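Local coordinates for possible metal-dependent hydrolase (Veillonella parvula, PDB 3RPC), which is probably a zinc-dependent hydrolase of the metallo-beta-lactamase superfamily, binding two zinc ions in its presumed active site, though its substrate is unknown, at residues A[38-44]-A[230-234]; A[189-193]-A[204-210]. All blocks are in the same frame, centred on the assembly; numbering follows the deposited sequence.

Interaction 1: A[38-44]-A[230-234]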
loop_
_atom_site.group_PDB
_atom_site.type_symbol
_atom_site.label_atom_id
_atom_site.label_comp_id
_atom_site.label_asym_id
_atom_site.label_seq_id
_atom_site.Cartn_x
_atom_site.Cartn_y
_atom_site.Cartn_z
ATOM N N GLY A 38 -2.326 4.205 29.778
ATOM C CA GLY A 38 -1.886 3.330 28.701
ATOM C C GLY A 38 -3.010 3.069 27.719
ATOM O O GLY A 38 -4.188 3.168 28.086
ATOM N N PHE A 39 -2.667 2.738 26.473
ATOM C CA PHE A 39 -3.672 2.465 25.451
ATOM C C PHE A 39 -4.563 1.303 25.879
ATOM O O PHE A 39 -4.072 0.258 26.294
ATOM C CB PHE A 39 -3.029 2.140 24.099
ATOM C CG PHE A 39 -2.366 3.316 23.433
ATOM C CD1 PHE A 39 -3.118 4.381 22.963
ATOM C CD2 PHE A 39 -0.990 3.352 23.276
ATOM C CE1 PHE A 39 -2.508 5.463 22.351
ATOM C CE2 PHE A 39 -0.371 4.428 22.662
ATOM C CZ PHE A 39 -1.130 5.490 22.202
ATOM N N GLU A 40 -5.872 1.487 25.781
ATOM C CA GLU A 40 -6.805 0.438 26.182
ATOM C C GLU A 40 -6.606 -0.828 25.349
ATOM O O GLU A 40 -6.424 -0.758 24.130
ATOM C CB GLU A 40 -8.250 0.932 26.064
ATOM C CG GLU A 40 -9.287 -0.037 26.611
ATOM C CD GLU A 40 -10.699 0.516 26.521
ATOM O OE1 GLU A 40 -10.848 1.707 26.170
ATOM O OE2 GLU A 40 -11.657 -0.237 26.799
ATOM N N GLY A 41 -6.633 -1.975 26.024
ATOM C CA GLY A 41 -6.610 -3.267 25.358
ATOM C C GLY A 41 -5.247 -3.664 24.827
ATOM O O GLY A 41 -5.137 -4.577 24.004
ATOM N N THR A 42 -4.206 -2.986 25.293
ATOM C CA THR A 42 -2.861 -3.250 24.794
ATOM C C THR A 42 -1.947 -3.807 25.878
ATOM O O THR A 42 -2.253 -3.756 27.067
ATOM C CB THR A 42 -2.200 -1.983 24.193
ATOM O OG1 THR A 42 -2.020 -0.992 25.213
ATOM C CG2 THR A 42 -3.051 -1.414 23.049
ATOM N N PHE A 43 -0.826 -4.362 25.436
ATOM C CA PHE A 43 0.215 -4.852 26.326
ATOM C C PHE A 43 0.556 -3.801 27.390
ATOM O O PHE A 43 0.791 -2.630 27.074
ATOM C CB PHE A 43 1.436 -5.203 25.465
ATOM C CG PHE A 43 2.610 -5.760 26.230
ATOM C CD1 PHE A 43 2.671 -7.109 26.551
ATOM C CD2 PHE A 43 3.664 -4.949 26.592
ATOM C CE1 PHE A 43 3.763 -7.625 27.226
ATOM C CE2 PHE A 43 4.761 -5.453 27.275
ATOM C CZ PHE A 43 4.811 -6.799 27.598
ATOM N N ASN A 44 0.561 -4.210 28.652
ATOM C CA ASN A 44 0.985 -3.340 29.747
ATOM C C ASN A 44 0.121 -2.073 29.844
ATOM O O ASN A 44 0.638 -0.983 30.092
ATOM C CB ASN A 44 2.463 -2.969 29.552
ATOM C CG ASN A 44 3.060 -2.223 30.732
ATOM O OD1 ASN A 44 2.720 -2.467 31.887
ATOM N ND2 ASN A 44 3.963 -1.293 30.435
ATOM N N VAL A 230 5.897 4.639 25.078
ATOM C CA VAL A 230 4.496 4.258 25.221
ATOM C C VAL A 230 4.399 2.941 25.986
ATOM O O VAL A 230 5.403 2.249 26.178
ATOM C CB VAL A 230 3.730 4.192 23.868
ATOM C CG1 VAL A 230 3.681 5.578 23.209
ATOM C CG2 VAL A 230 4.329 3.162 22.914
ATOM N N ASN A 231 3.201 2.611 26.453
ATOM C CA ASN A 231 3.055 1.477 27.360
ATOM C C ASN A 231 3.204 0.125 26.689
ATOM O O ASN A 231 3.678 -0.823 27.324
ATOM C CB ASN A 231 1.708 1.515 28.072
ATOM C CG ASN A 231 0.552 1.382 27.110
ATOM O OD1 ASN A 231 0.182 2.345 26.448
ATOM N ND2 ASN A 231 -0.016 0.179 27.007
ATOM N N HIS A 232 2.775 0.020 25.430
ATOM C CA HIS A 232 2.605 -1.299 24.815
ATOM C C HIS A 232 3.758 -1.791 23.945
ATOM O O HIS A 232 3.675 -2.875 23.374
ATOM C CB HIS A 232 1.267 -1.406 24.066
ATOM C CG HIS A 232 1.112 -0.444 22.926
ATOM N ND1 HIS A 232 1.807 0.744 22.847
ATOM C CD2 HIS A 232 0.319 -0.487 21.828
ATOM C CE1 HIS A 232 1.456 1.387 21.745
ATOM N NE2 HIS A 232 0.552 0.664 21.111
ATOM N N THR A 233 4.838 -1.021 23.875
ATOM C CA THR A 233 6.018 -1.447 23.135
ATOM C C THR A 233 6.802 -2.469 23.967
ATOM O O THR A 233 7.511 -2.109 24.926
ATOM C CB THR A 233 6.888 -0.249 22.717
ATOM O OG1 THR A 233 6.919 0.733 23.772
ATOM C CG2 THR A 233 6.281 0.405 21.509
ATOM N N ALA A 234 6.646 -3.735 23.597
ATOM C CA ALA A 234 7.162 -4.863 24.363
ATOM C C ALA A 234 8.645 -5.118 24.140
ATOM O O ALA A 234 9.239 -5.961 24.810
ATOM C CB ALA A 234 6.362 -6.103 24.023
#
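F39 CD2 lies over one face of the H232 imidazole, toward the rim of that ring, 3.5 Å from CE1 of H232; the two planes lie oblique to each other at 54°. The two methyls of V230 take ring edges: CG2 lies in plane at that of the imidazole, CG1 at that of F39. Over one face of F43 rests the A234 methyl, a CH-pi contact with CB 3.9 Å from the F43 ring centroid.

Between these rings the buried N231 amide plugs the bend of 38-44, which contains a type II beta turn from F39 to T42. Its OD1 accepts F39 N at 2.9 Å, the donor standing above the carbonyl plane. Its ND2 gives a bond to T42 OG1 (2.9 Å), in the amide plane, and one to F43 O (2.9 Å), tilted from it. With chi1 at 63°, CG of N231 lies between its own N and C, which turns the amide into the bend.

In this metallo-beta-lactamase fold the 230-234 loop approaches the dinuclear zinc site, the H232 side chain lying about 6 Å from a zinc ion, and 38-44 packs against that loop. T42 OG1 also bonds F39 O (2.6 Å), across the turn. N44 ND2, whose stronger partner is Q47 OE1, also bonds a lone pair of N231 O in the carbonyl plane (3.2 Å).

Interaction 2: A[189-193]-A[204-210]; sequences MNTGY and IMGTKDI
M189 and M205, both selenomethionines, cross at about a right angle, the methyl CE of M189 meeting SE of M205 at 3.6 Å. M189 lies near the end of strand 186-190 and M205 just before helix 207-216, the strand-to-helix half of a beta-alpha-beta unit completed by strand 221-225 in one sheet of the metallo-beta-lactamase fold. The M189 chain runs out extended at chi2 and then bends at chi3 (61°), bringing its methyl in beside the first turn of the helix, 3.7 Å from D209 CB. M205, by contrast, stays extended beyond CG, and its end leads away from 189-193.

T191 and I210 also meet at about a right angle: the methyl branch CG2 of T191 touches I210 CG1 at 3.7 Å, while I210 CD1 lies near T191 CB. V240 of helix 237-246 touches both side chains. On the other flank I204 lays its CG1-CD1 branch along the backbone bend, CD1 coming 3.8 Å from G192 N, a buried amide with no polar partner in the model. The I204 side chain also lies about 5 Å from a bound zinc ion, and N190 ND2 makes a weak hydrogen bond to the zinc ligand D168.

The backbones are joined by a weak bond from M205 N to N190 O and by a shorter one from Y193 N to M205 O (2.8 Å). M205 O also lies at the edge of the Y193 ring, whose CD1 is 3.9 Å from G206 CA. G206 is the helix N-cap; its N-H bonds D209 OD2 at 2.8 Å, nearly straight (168°), on the anti side of a carboxylate whose OD1 pairs with R212.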
loop_
_atom_site.group_PDB
_atom_site.type_symbol
_atom_site.label_atom_id
_atom_site.label_comp_id
_atom_site.label_asym_id
_atom_site.label_seq_id
_atom_site.Cartn_x
_atom_site.Cartn_y
_atom_site.Cartn_z
HETATM N N MSE A 189 13.814 3.075 11.864
HETATM C CA MSE A 189 12.824 2.016 12.065
HETATM C C MSE A 189 12.162 2.100 13.429
HETATM O O MSE A 189 12.833 2.369 14.430
HETATM C CB MSE A 189 13.508 0.648 11.993
HETATM C CG MSE A 189 14.382 0.413 10.780
HETATM SE SE MSE A 189 15.272 -1.320 10.957
HETATM C CE MSE A 189 13.708 -2.494 11.030
ATOM N N ASN A 190 10.856 1.867 13.466
ATOM C CA ASN A 190 10.100 1.819 14.713
ATOM C C ASN A 190 10.081 0.383 15.226
ATOM O O ASN A 190 9.334 -0.455 14.715
ATOM C CB ASN A 190 8.684 2.340 14.475
ATOM C CG ASN A 190 8.668 3.835 14.189
ATOM O OD1 ASN A 190 9.633 4.540 14.513
ATOM N ND2 ASN A 190 7.583 4.330 13.596
ATOM N N THR A 191 10.914 0.105 16.225
ATOM C CA THR A 191 11.210 -1.281 16.591
ATOM C C THR A 191 10.763 -1.662 17.997
ATOM O O THR A 191 11.237 -2.660 18.552
ATOM C CB THR A 191 12.718 -1.588 16.445
ATOM O OG1 THR A 191 13.476 -0.779 17.363
ATOM C CG2 THR A 191 13.185 -1.303 15.035
ATOM N N GLY A 192 9.835 -0.894 18.554
ATOM C CA GLY A 192 9.335 -1.160 19.888
ATOM C C GLY A 192 8.381 -2.338 20.017
ATOM O O GLY A 192 7.981 -2.688 21.125
ATOM N N TYR A 193 7.999 -2.952 18.896
ATOM C CA TYR A 193 7.187 -4.167 18.937
ATOM C C TYR A 193 5.947 -3.981 19.821
ATOM O O TYR A 193 5.697 -4.738 20.772
ATOM C CB TYR A 193 8.042 -5.340 19.412
ATOM C CG TYR A 193 7.573 -6.716 18.991
ATOM C CD1 TYR A 193 7.607 -7.106 17.659
ATOM C CD2 TYR A 193 7.147 -7.642 19.939
ATOM C CE1 TYR A 193 7.203 -8.389 17.279
ATOM C CE2 TYR A 193 6.751 -8.917 19.577
ATOM C CZ TYR A 193 6.780 -9.277 18.251
ATOM O OH TYR A 193 6.379 -10.554 17.897
ATOM N N ILE A 204 3.839 -3.007 14.814
ATOM C CA ILE A 204 5.008 -2.378 14.209
ATOM C C ILE A 204 6.130 -3.407 14.145
ATOM O O ILE A 204 5.871 -4.609 14.197
ATOM C CB ILE A 204 5.463 -1.080 14.942
ATOM C CG1 ILE A 204 5.769 -1.334 16.421
ATOM C CG2 ILE A 204 4.380 0.002 14.829
ATOM C CD1 ILE A 204 6.373 -0.111 17.162
HETATM N N MSE A 205 7.361 -2.945 14.001
HETATM C CA MSE A 205 8.509 -3.847 13.897
HETATM C C MSE A 205 9.187 -4.137 15.242
HETATM O O MSE A 205 8.868 -3.522 16.264
HETATM C CB MSE A 205 9.522 -3.273 12.906
HETATM C CG MSE A 205 9.059 -3.396 11.463
HETATM SE SE MSE A 205 10.156 -2.351 10.262
HETATM C CE MSE A 205 9.309 -2.884 8.601
ATOM N N GLY A 206 10.096 -5.112 15.230
ATOM C CA GLY A 206 10.906 -5.456 16.385
ATOM C C GLY A 206 12.269 -5.971 15.954
ATOM O O GLY A 206 12.749 -5.660 14.859
ATOM N N THR A 207 12.899 -6.775 16.806
ATOM C CA THR A 207 14.253 -7.237 16.534
ATOM C C THR A 207 14.364 -8.092 15.264
ATOM O O THR A 207 15.358 -7.989 14.543
ATOM C CB THR A 207 14.851 -8.000 17.726
ATOM O OG1 THR A 207 13.925 -9.004 18.159
ATOM C CG2 THR A 207 15.147 -7.037 18.878
ATOM N N LYS A 208 13.349 -8.910 14.976
ATOM C CA LYS A 208 13.404 -9.721 13.758
ATOM C C LYS A 208 13.620 -8.842 12.530
ATOM O O LYS A 208 14.399 -9.172 11.626
ATOM C CB LYS A 208 12.128 -10.539 13.592
ATOM C CG LYS A 208 12.196 -11.573 12.492
ATOM C CD LYS A 208 10.961 -12.472 12.514
ATOM C CE LYS A 208 10.659 -12.990 13.919
ATOM N NZ LYS A 208 11.640 -14.004 14.401
ATOM N N ASP A 209 12.918 -7.711 12.502
ATOM C CA ASP A 209 13.022 -6.764 11.398
ATOM C C ASP A 209 14.381 -6.083 11.329
ATOM O O ASP A 209 14.888 -5.808 10.244
ATOM C CB ASP A 209 11.897 -5.738 11.508
ATOM C CG ASP A 209 10.551 -6.410 11.665
ATOM O OD1 ASP A 209 9.982 -6.811 10.630
ATOM O OD2 ASP A 209 10.096 -6.612 12.812
ATOM N N ILE A 210 14.972 -5.803 12.486
ATOM C CA ILE A 210 16.297 -5.217 12.490
ATOM C C ILE A 210 17.293 -6.172 11.844
ATOM O O ILE A 210 18.106 -5.772 11.020
ATOM C CB ILE A 210 16.749 -4.874 13.914
ATOM C CG1 ILE A 210 15.813 -3.839 14.530
ATOM C CG2 ILE A 210 18.204 -4.385 13.920
ATOM C CD1 ILE A 210 16.203 -3.450 15.954
#

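Overall arrangement
From the N terminus, the chain leaves strand 22-26 and enters the loop holding 38-44, the first half of interaction 1. It then runs through most of the domain to strand 186-190, where interaction 2 begins and soon closes a short loop, 10 residues separating 189-193 from 204-210. Helix 207-216 and strand 221-225 follow, and 230-234 finally closes the long loop of interaction 1, so the small closure is nested within the large one. Interaction 1 ties the loop after strand 22-26 to that after strand 221-225, interaction 2 ties the end of strand 186-190 to the start of helix 207-216, and A234 N meeting Y193 O at 3.1 Å, a probable hydrogen bond, joins the two.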